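Local coordinates for protein transcriptional regulator nlh2 (Aquifex aeolicus, PDB 4G3V) that probably controls transcription as a sigma-54-dependent activator, this portion being its regulatory GAF domain, captured in an inactive state, at residues A[14-17]-A[18-22]; A[29-32]-A[33-36]; A[61-64]-A[65-69]; A[99-102]-A[103-107]. All coordinates share one frame; numbering follows the deposited sequence.

Interaction 1. Residues A[14-17]-A[18-22]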
loop_
_atom_site.group_PDB
_atom_site.type_symbol
_atom_site.label_atom_id
_atom_site.label_comp_id
_atom_site.label_asym_id
_atom_site.label_seq_id
_atom_site.Cartn_x
_atom_site.Cartn_y
_atom_site.Cartn_z
ATOM N N GLU A 14 4.993 8.573 3.157
ATOM C CA GLU A 14 5.017 9.952 2.659
ATOM C C GLU A 14 3.949 10.169 1.585
ATOM O O GLU A 14 3.252 11.174 1.585
ATOM C CB GLU A 14 6.406 10.273 2.107
ATOM C CG GLU A 14 6.540 11.645 1.441
ATOM C CD GLU A 14 6.402 12.827 2.383
ATOM O OE1 GLU A 14 6.155 12.648 3.596
ATOM O OE2 GLU A 14 6.557 13.960 1.884
ATOM N N ILE A 15 3.809 9.204 0.676
ATOM C CA ILE A 15 2.792 9.280 -0.361
ATOM C C ILE A 15 1.396 9.311 0.248
ATOM O O ILE A 15 0.546 10.075 -0.196
ATOM C CB ILE A 15 2.962 8.126 -1.387
ATOM C CG1 ILE A 15 4.211 8.404 -2.248
ATOM C CG2 ILE A 15 1.738 7.994 -2.274
ATOM C CD1 ILE A 15 4.653 7.235 -3.136
ATOM N N THR A 16 1.159 8.514 1.292
ATOM C CA THR A 16 -0.155 8.513 1.935
ATOM C C THR A 16 -0.445 9.871 2.571
ATOM O O THR A 16 -1.566 10.376 2.510
ATOM C CB THR A 16 -0.244 7.381 2.978
ATOM O OG1 THR A 16 -0.027 6.129 2.318
ATOM C CG2 THR A 16 -1.583 7.334 3.674
ATOM N N LYS A 17 0.579 10.463 3.164
ATOM C CA LYS A 17 0.469 11.798 3.748
ATOM C C LYS A 17 0.098 12.839 2.686
ATOM O O LYS A 17 -0.795 13.658 2.901
ATOM C CB LYS A 17 1.782 12.174 4.419
ATOM C CG LYS A 17 1.764 13.529 5.098
ATOM C CD LYS A 17 3.059 13.767 5.893
ATOM C CE LYS A 17 3.086 15.154 6.507
ATOM N NZ LYS A 17 4.386 15.457 7.188
ATOM N N ILE A 18 0.773 12.801 1.541
ATOM C CA ILE A 18 0.460 13.709 0.434
ATOM C C ILE A 18 -0.976 13.512 -0.062
ATOM O O ILE A 18 -1.735 14.477 -0.221
ATOM C CB ILE A 18 1.421 13.482 -0.736
ATOM C CG1 ILE A 18 2.838 13.918 -0.357
ATOM C CG2 ILE A 18 0.949 14.219 -1.988
ATOM C CD1 ILE A 18 3.900 13.312 -1.246
ATOM N N LEU A 19 -1.346 12.255 -0.296
ATOM C CA LEU A 19 -2.635 11.950 -0.895
ATOM C C LEU A 19 -3.834 12.109 0.052
ATOM O O LEU A 19 -4.980 12.141 -0.402
ATOM C CB LEU A 19 -2.612 10.545 -1.487
ATOM C CG LEU A 19 -1.589 10.329 -2.606
ATOM C CD1 LEU A 19 -1.664 8.889 -3.098
ATOM C CD2 LEU A 19 -1.812 11.311 -3.756
ATOM N N THR A 20 -3.578 12.206 1.350
ATOM C CA THR A 20 -4.643 12.509 2.308
ATOM C C THR A 20 -4.659 13.991 2.715
ATOM O O THR A 20 -5.380 14.387 3.631
ATOM C CB THR A 20 -4.562 11.626 3.569
ATOM O OG1 THR A 20 -3.268 11.744 4.194
ATOM C CG2 THR A 20 -4.832 10.167 3.198
ATOM N N GLY A 21 -3.857 14.792 2.019
ATOM C CA GLY A 21 -3.815 16.221 2.207
ATOM C C GLY A 21 -4.831 16.939 1.334
ATOM O O GLY A 21 -5.876 16.393 0.969
ATOM N N ASP A 22 -4.521 18.179 1.000
ATOM C CA ASP A 22 -5.497 19.055 0.375
ATOM C C ASP A 22 -4.930 19.707 -0.873
ATOM O O ASP A 22 -5.443 20.729 -1.327
ATOM C CB ASP A 22 -5.928 20.127 1.373
ATOM C CG ASP A 22 -6.652 19.545 2.551
ATOM O OD1 ASP A 22 -7.760 19.030 2.345
ATOM O OD2 ASP A 22 -6.115 19.574 3.676
#
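Ile15 and Leu19 lie side by side on one flank of helix 4-19, pointing the same way, and Ile15 CG2 touches Leu19 CD1 at 3.6 Å. With CG2 of Ile15 anti to the backbone N, this methyl is the branch that reaches the leucine, while CG1 goes to Val35 of helix 25-40. Next to this pair Glu14 and Ile18 cross at a slant: Glu14 CG, placed by chi1 (175°), lies 4.1 Å from Ile18 CD1, and a bend at chi2 then turns the carboxylate. Thr20, the first residue to leave helical backbone angles, grips Thr16 O twice. Its OG1 donates to Thr16 O at 2.8 Å and its N reaches the same oxygen at 3.0 Å, the two arriving from opposite faces of the carbonyl plane. Thr20 OG1 also bonds Gly123 N of the second subunit, so the hydroxyl ties the helix end to the dimer partner. Ile15 and Leu19 rest on helices 25-40 and 139-162, and Leu19 also packs on Met158 of the second subunit. Ile18 N and Leu19 N keep ordinary helical bonds to Glu14 O and Ile15 O. The arrangement is that of an amphipathic helix closing its C-terminal turn inside the helical layer of a GAF domain dimer.

Interaction 2. Residues A[29-32]-A[33-36]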
loop_
_atom_site.group_PDB
_atom_site.type_symbol
_atom_site.label_atom_id
_atom_site.label_comp_id
_atom_site.label_asym_id
_atom_site.label_seq_id
_atom_site.Cartn_x
_atom_site.Cartn_y
_atom_site.Cartn_z
ATOM N N LEU A 29 -0.522 14.318 -7.741
ATOM C CA LEU A 29 0.108 13.312 -8.596
ATOM C C LEU A 29 1.552 13.665 -8.870
ATOM O O LEU A 29 2.426 12.807 -8.806
ATOM C CB LEU A 29 -0.621 13.172 -9.925
ATOM C CG LEU A 29 -2.095 12.778 -9.894
ATOM C CD1 LEU A 29 -2.598 12.559 -11.319
ATOM C CD2 LEU A 29 -2.311 11.548 -9.044
ATOM N N LYS A 30 1.812 14.936 -9.161
ATOM C CA LYS A 30 3.169 15.376 -9.410
ATOM C C LYS A 30 4.046 15.142 -8.185
ATOM O O LYS A 30 5.185 14.719 -8.323
ATOM C CB LYS A 30 3.194 16.859 -9.805
ATOM C CG LYS A 30 4.559 17.361 -10.168
ATOM C CD LYS A 30 5.028 16.765 -11.500
ATOM C CE LYS A 30 6.357 17.362 -11.937
ATOM N NZ LYS A 30 6.537 17.267 -13.399
ATOM N N GLU A 31 3.526 15.427 -6.989
ATOM C CA GLU A 31 4.331 15.301 -5.776
ATOM C C GLU A 31 4.650 13.824 -5.511
ATOM O O GLU A 31 5.737 13.492 -5.046
ATOM C CB GLU A 31 3.628 15.938 -4.582
ATOM C CG GLU A 31 4.484 16.053 -3.332
ATOM C CD GLU A 31 5.574 17.110 -3.416
ATOM O OE1 GLU A 31 5.669 17.847 -4.428
ATOM O OE2 GLU A 31 6.343 17.202 -2.438
ATOM N N VAL A 32 3.715 12.930 -5.822
ATOM C CA VAL A 32 4.010 11.497 -5.740
ATOM C C VAL A 32 5.214 11.122 -6.624
ATOM O O VAL A 32 6.139 10.424 -6.181
ATOM C CB VAL A 32 2.783 10.654 -6.128
ATOM C CG1 VAL A 32 3.149 9.155 -6.263
ATOM C CG2 VAL A 32 1.690 10.839 -5.112
ATOM N N LEU A 33 5.226 11.587 -7.867
ATOM C CA LEU A 33 6.327 11.261 -8.763
ATOM C C LEU A 33 7.633 11.891 -8.287
ATOM O O LEU A 33 8.708 11.302 -8.439
ATOM C CB LEU A 33 6.007 11.689 -10.198
ATOM C CG LEU A 33 4.759 11.015 -10.800
ATOM C CD1 LEU A 33 4.550 11.395 -12.268
ATOM C CD2 LEU A 33 4.836 9.511 -10.658
ATOM N N LYS A 34 7.542 13.081 -7.705
ATOM C CA LYS A 34 8.719 13.750 -7.178
ATOM C C LYS A 34 9.337 12.951 -6.031
ATOM O O LYS A 34 10.560 12.818 -5.946
ATOM C CB LYS A 34 8.362 15.160 -6.705
ATOM C CG LYS A 34 9.544 15.969 -6.220
ATOM C CD LYS A 34 9.092 17.321 -5.678
ATOM C CE LYS A 34 8.360 18.136 -6.724
ATOM N NZ LYS A 34 7.865 19.426 -6.169
ATOM N N VAL A 35 8.501 12.411 -5.149
ATOM C CA VAL A 35 9.056 11.628 -4.045
ATOM C C VAL A 35 9.563 10.260 -4.531
ATOM O O VAL A 35 10.508 9.710 -3.966
ATOM C CB VAL A 35 8.116 11.527 -2.794
ATOM C CG1 VAL A 35 7.841 12.924 -2.222
ATOM C CG2 VAL A 35 6.835 10.846 -3.103
ATOM N N LEU A 36 8.976 9.710 -5.589
ATOM C CA LEU A 36 9.539 8.484 -6.165
ATOM C C LEU A 36 10.961 8.743 -6.641
ATOM O O LEU A 36 11.849 7.893 -6.524
ATOM C CB LEU A 36 8.690 7.986 -7.323
ATOM C CG LEU A 36 7.454 7.213 -6.882
ATOM C CD1 LEU A 36 6.631 6.777 -8.079
ATOM C CD2 LEU A 36 7.885 6.006 -6.068
HETATM O O HOH W 1 7.952 19.378 -3.631
#
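Glu31 lays its carboxylate across the outer part of the Lys34 chain, one turn along helix 25-40, where Lys34 CD lies 3.7 Å from Glu31 OE1. This is an i to i+3 salt bridge on the outer side of an amphipathic helix that packs on the sheet of the GAF domain. Two bends bring the charges together: Glu31 turns at chi2 (72°) and Lys34 at chi3 (-59°). Lys34 NZ then donates to Glu31 OE1 at 3.2 Å from the syn side, 19° out of the carboxylate plane, in one of the two conformers modelled for the lysine, so the bridge is probably not always made. A water donates to the same Glu31 OE1 at 2.9 Å; its very short contact with Lys34 NZ is doubtful. An alanine in place of Glu31 would probably leave the Lys34 ammonium without its ionic mate, free to swing, and uncover Ile18 of helix 4-19, which packs on the glutamate. Lys30 NZ bonds Ser60 O. The other flank is apolar: Leu29 and Leu33 sit on strand 44-51, and Val32 and Leu36 on Ile152 of helix 139-162. Leu33 N, Lys34 N, Val35 N and Leu36 N each donate to the carbonyl four residues earlier. Val35 sets one methyl between its backbone N and carbonyl carbon, which brings Val35 CG2 to 3.2 Å from Val32 O.

Interaction 3. Residues A[61-64]-A[65-69]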
loop_
_atom_site.group_PDB
_atom_site.type_symbol
_atom_site.label_atom_id
_atom_site.label_comp_id
_atom_site.label_asym_id
_atom_site.label_seq_id
_atom_site.Cartn_x
_atom_site.Cartn_y
_atom_site.Cartn_z
ATOM N N TYR A 61 7.152 13.009 -14.893
ATOM C CA TYR A 61 8.399 13.438 -14.281
ATOM C C TYR A 61 9.569 12.998 -15.144
ATOM O O TYR A 61 9.575 11.881 -15.664
ATOM C CB TYR A 61 8.532 12.855 -12.874
ATOM C CG TYR A 61 9.745 13.371 -12.137
ATOM C CD1 TYR A 61 10.975 12.744 -12.272
ATOM C CD2 TYR A 61 9.664 14.485 -11.314
ATOM C CE1 TYR A 61 12.088 13.203 -11.614
ATOM C CE2 TYR A 61 10.786 14.964 -10.650
ATOM C CZ TYR A 61 11.995 14.313 -10.806
ATOM O OH TYR A 61 13.127 14.760 -10.157
ATOM N N GLY A 62 10.561 13.877 -15.290
ATOM C CA GLY A 62 11.704 13.600 -16.139
ATOM C C GLY A 62 11.430 13.784 -17.624
ATOM O O GLY A 62 10.885 14.791 -18.058
ATOM N N TYR A 63 11.797 12.779 -18.407
ATOM C CA TYR A 63 11.706 12.845 -19.860
ATOM C C TYR A 63 10.283 13.101 -20.342
ATOM O O TYR A 63 10.078 13.732 -21.375
ATOM C CB TYR A 63 12.228 11.547 -20.485
ATOM C CG TYR A 63 12.121 11.541 -21.990
ATOM C CD1 TYR A 63 13.116 12.109 -22.779
ATOM C CD2 TYR A 63 11.017 10.989 -22.623
ATOM C CE1 TYR A 63 13.019 12.116 -24.159
ATOM C CE2 TYR A 63 10.909 10.990 -24.001
ATOM C CZ TYR A 63 11.915 11.556 -24.763
ATOM O OH TYR A 63 11.819 11.568 -26.138
ATOM N N PHE A 64 9.300 12.612 -19.595
ATOM C CA PHE A 64 7.903 12.751 -19.998
ATOM C C PHE A 64 7.318 14.142 -19.757
ATOM O O PHE A 64 6.182 14.421 -20.154
ATOM C CB PHE A 64 7.072 11.706 -19.277
ATOM C CG PHE A 64 7.431 10.316 -19.670
ATOM C CD1 PHE A 64 6.833 9.725 -20.763
ATOM C CD2 PHE A 64 8.389 9.613 -18.968
ATOM C CE1 PHE A 64 7.171 8.451 -21.145
ATOM C CE2 PHE A 64 8.729 8.333 -19.343
ATOM C CZ PHE A 64 8.121 7.750 -20.433
ATOM N N LEU A 65 8.079 15.016 -19.114
ATOM C CA LEU A 65 7.590 16.361 -18.873
ATOM C C LEU A 65 7.166 17.007 -20.192
ATOM O O LEU A 65 7.880 16.913 -21.193
ATOM C CB LEU A 65 8.664 17.210 -18.212
ATOM C CG LEU A 65 8.155 18.544 -17.665
ATOM C CD1 LEU A 65 7.217 18.311 -16.487
ATOM C CD2 LEU A 65 9.323 19.410 -17.258
ATOM N N ASN A 66 5.999 17.648 -20.185
ATOM C CA ASN A 66 5.494 18.381 -21.350
ATOM C C ASN A 66 5.330 17.508 -22.587
ATOM O O ASN A 66 5.630 17.933 -23.704
ATOM C CB ASN A 66 6.401 19.575 -21.678
ATOM C CG ASN A 66 6.391 20.632 -20.589
ATOM O OD1 ASN A 66 5.348 20.923 -20.000
ATOM N ND2 ASN A 66 7.554 21.204 -20.309
ATOM N N LYS A 67 4.851 16.288 -22.385
ATOM C CA LYS A 67 4.555 15.392 -23.500
ATOM C C LYS A 67 3.124 14.860 -23.402
ATOM O O LYS A 67 2.708 14.360 -22.352
ATOM C CB LYS A 67 5.570 14.245 -23.549
ATOM C CG LYS A 67 6.993 14.721 -23.830
ATOM C CD LYS A 67 7.932 13.575 -24.159
ATOM C CE LYS A 67 9.273 14.081 -24.682
ATOM N NZ LYS A 67 10.010 14.924 -23.698
ATOM N N ASP A 68 2.377 14.991 -24.498
ATOM C CA ASP A 68 0.986 14.560 -24.556
ATOM C C ASP A 68 0.899 13.196 -25.224
ATOM O O ASP A 68 1.218 13.055 -26.406
ATOM C CB ASP A 68 0.144 15.573 -25.336
ATOM C CG ASP A 68 -0.025 16.887 -24.591
ATOM O OD1 ASP A 68 -0.224 16.850 -23.354
ATOM O OD2 ASP A 68 0.046 17.956 -25.240
ATOM N N VAL A 69 0.466 12.194 -24.468
ATOM C CA VAL A 69 0.483 10.820 -24.957
ATOM C C VAL A 69 -0.773 10.071 -24.552
ATOM O O VAL A 69 -1.181 10.127 -23.392
ATOM C CB VAL A 69 1.678 10.054 -24.383
ATOM C CG1 VAL A 69 1.829 8.723 -25.084
ATOM C CG2 VAL A 69 2.942 10.878 -24.512
#
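Lys67 folds back over Tyr63 and holds it in two ways; Lys67, Phe64 and Leu65 have the most surface buried by the contact. Lys67, three residues after Phe64, sends its chain across the Tyr63 side chain at about a right angle. It stays extended until chi4 (61°), where a last bend sets the ammonium above the ring. Lys67 NZ stands 3.9 Å from the Tyr63 ring centroid, only 7° off the normal, a cation-pi contact over the face. CE lies over the same face as a CH-pi partner, and Lys67 CE comes within 3.6 Å of Tyr63 CE2. The ammonium also donates to Tyr63 O at 2.6 Å, almost straight in line with the carbonyl bond. An alanine in place of Lys67 would probably strip this face of its cation and leave Tyr63 O without its ammonium donor. Phe64 opens a type II beta turn that ends at Lys67, closed by a weak bond from Lys67 N to Phe64 O at 3.2 Å. Its ring meets Phe46 edge-to-face. Leu65 CB lies 3.3 Å from Gly62 O, the oxygen that accepts from Leu65 N. Gly62 has a positive phi of 78°, which suits glycine. Tyr63 OH bonds Thr103 O, so the ring is held at its far end too. Facing a carbonyl oxygen and an aromatic face, the ammonium is probably kept protonated, and it is likely to help hold the bend of the loop between strands 54-61 and 70-72.

Interaction 4. Residues A[99-102]-A[103-107]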
loop_
_atom_site.group_PDB
_atom_site.type_symbol
_atom_site.label_atom_id
_atom_site.label_comp_id
_atom_site.label_asym_id
_atom_site.label_seq_id
_atom_site.Cartn_x
_atom_site.Cartn_y
_atom_site.Cartn_z
ATOM N N PHE A 99 7.625 -3.160 -26.562
ATOM C CA PHE A 99 7.821 -1.762 -26.195
ATOM C C PHE A 99 7.454 -0.835 -27.351
ATOM O O PHE A 99 8.135 -0.798 -28.368
ATOM C CB PHE A 99 9.264 -1.540 -25.757
ATOM C CG PHE A 99 9.546 -0.144 -25.285
ATOM C CD1 PHE A 99 8.667 0.508 -24.437
ATOM C CD2 PHE A 99 10.699 0.512 -25.676
ATOM C CE1 PHE A 99 8.931 1.794 -23.997
ATOM C CE2 PHE A 99 10.965 1.805 -25.233
ATOM C CZ PHE A 99 10.079 2.439 -24.396
ATOM N N ALA A 100 6.372 -0.082 -27.191
ATOM C CA ALA A 100 5.885 0.775 -28.266
ATOM C C ALA A 100 6.682 2.059 -28.311
ATOM O O ALA A 100 6.566 2.845 -29.257
ATOM C CB ALA A 100 4.409 1.081 -28.078
ATOM N N ASN A 101 7.498 2.261 -27.283
ATOM C CA ASN A 101 8.336 3.442 -27.192
ATOM C C ASN A 101 7.615 4.640 -27.770
ATOM O O ASN A 101 8.160 5.360 -28.600
ATOM C CB ASN A 101 9.642 3.224 -27.949
ATOM C CG ASN A 101 10.605 4.368 -27.763
ATOM O OD1 ASN A 101 10.341 5.284 -26.983
ATOM N ND2 ASN A 101 11.734 4.325 -28.473
ATOM N N LYS A 102 6.377 4.834 -27.343
ATOM C CA LYS A 102 5.544 5.884 -27.904
ATOM C C LYS A 102 6.250 7.229 -27.790
ATOM O O LYS A 102 6.298 8.011 -28.750
ATOM C CB LYS A 102 4.193 5.928 -27.185
ATOM C CG LYS A 102 3.239 6.990 -27.715
ATOM C CD LYS A 102 3.022 6.856 -29.220
ATOM C CE LYS A 102 2.223 8.022 -29.784
ATOM N NZ LYS A 102 2.098 7.930 -31.268
ATOM N N THR A 103 6.818 7.477 -26.615
ATOM C CA THR A 103 7.423 8.762 -26.295
ATOM C C THR A 103 8.855 8.878 -26.790
ATOM O O THR A 103 9.533 9.864 -26.510
ATOM C CB THR A 103 7.436 8.975 -24.784
ATOM O OG1 THR A 103 8.047 7.837 -24.152
ATOM C CG2 THR A 103 6.015 9.144 -24.279
ATOM N N GLY A 104 9.326 7.869 -27.514
ATOM C CA GLY A 104 10.684 7.888 -28.021
ATOM C C GLY A 104 11.717 7.952 -26.908
ATOM O O GLY A 104 12.890 8.207 -27.176
ATOM N N ILE A 105 11.293 7.703 -25.665
ATOM C CA ILE A 105 12.223 7.700 -24.541
ATOM C C ILE A 105 13.276 6.633 -24.761
ATOM O O ILE A 105 14.380 6.727 -24.233
ATOM C CB ILE A 105 11.528 7.458 -23.183
ATOM C CG1 ILE A 105 12.559 7.484 -22.051
ATOM C CG2 ILE A 105 10.787 6.122 -23.174
ATOM C CD1 ILE A 105 11.954 7.305 -20.664
ATOM N N GLY A 106 12.930 5.619 -25.549
ATOM C CA GLY A 106 13.841 4.523 -25.823
ATOM C C GLY A 106 15.289 4.935 -26.023
ATOM O O GLY A 106 16.190 4.387 -25.391
ATOM N N ARG A 107 15.520 5.902 -26.906
ATOM C CA ARG A 107 16.881 6.291 -27.271
ATOM C C ARG A 107 17.632 6.924 -26.104
ATOM O O ARG A 107 18.855 7.031 -26.135
ATOM C CB ARG A 107 16.850 7.269 -28.439
ATOM C CG ARG A 107 16.307 8.630 -28.076
ATOM C CD ARG A 107 16.333 9.570 -29.273
ATOM N NE ARG A 107 16.731 10.915 -28.877
ATOM C CZ ARG A 107 15.966 11.729 -28.160
ATOM N NH1 ARG A 107 14.760 11.334 -27.756
ATOM N NH2 ARG A 107 16.405 12.935 -27.838
#
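CG is anti to the backbone N in both Phe99 (chi1 -177°) and Asn101 (chi1 -174°), which brings the ring edge and the amide to residues 104-106. The Phe99 ring presents its edge: Ile105 CG2 lies in the ring plane, 3.9 Å from Phe99 CZ, and Gly106 CA comes at the same rim, 4.0 Å from Phe99 CE2. One face of the ring lies over the backbone of the next residue but one, Asn101 N standing 3.5 Å above its centre. The isoleucine side chain crosses the phenylalanine at about a right angle, and CG2 is the atom that touches. The Asn101 amide reaches across the turn, and Gly106 N is placed to donate to Asn101 OD1 at 3.0 Å; that oxygen sits too close to a neighbouring atom in the model, and the bond is therefore less certain. Gly104 N donates to Asn101 O at 3.0 Å, from well above the carbonyl plane, and closes the turn. Gly104 has a positive phi, which favours glycine, and a side chain at Gly106 would probably crowd the Asn101 amide as modelled. Outside the turn, Thr103 packs on Phe64, and Gly106 O takes a bond from Lys94 NZ. The result is a type I beta turn from Asn101 to Gly104 leading into a short 3-10 segment, within the long connection between strands 88-90 and 113-122 of the GAF domain.

Interactions 1 and 2 are buried and belong to the helical layer: helices 4-19 and 25-40 follow each other and pack together, Ile15, Ile18 and Leu19 meeting Glu31, Val32 and Val35. Interaction 1 also reaches the second subunit, which the other three do not touch. Interaction 3 is a surface turn and interaction 4 a partly buried one, joined by Tyr63 with Thr103 and by Val69 with Lys102. Interaction 2 also touches interaction 3, Leu33 and Lys34 lying against Tyr61, but not interaction 4. The chemistry follows: methyl contacts and regular backbone bonds in the helices, with a salt bridge on the outer side of helix 25-40, but cation-pi, ring-edge and turn bonds in the loops.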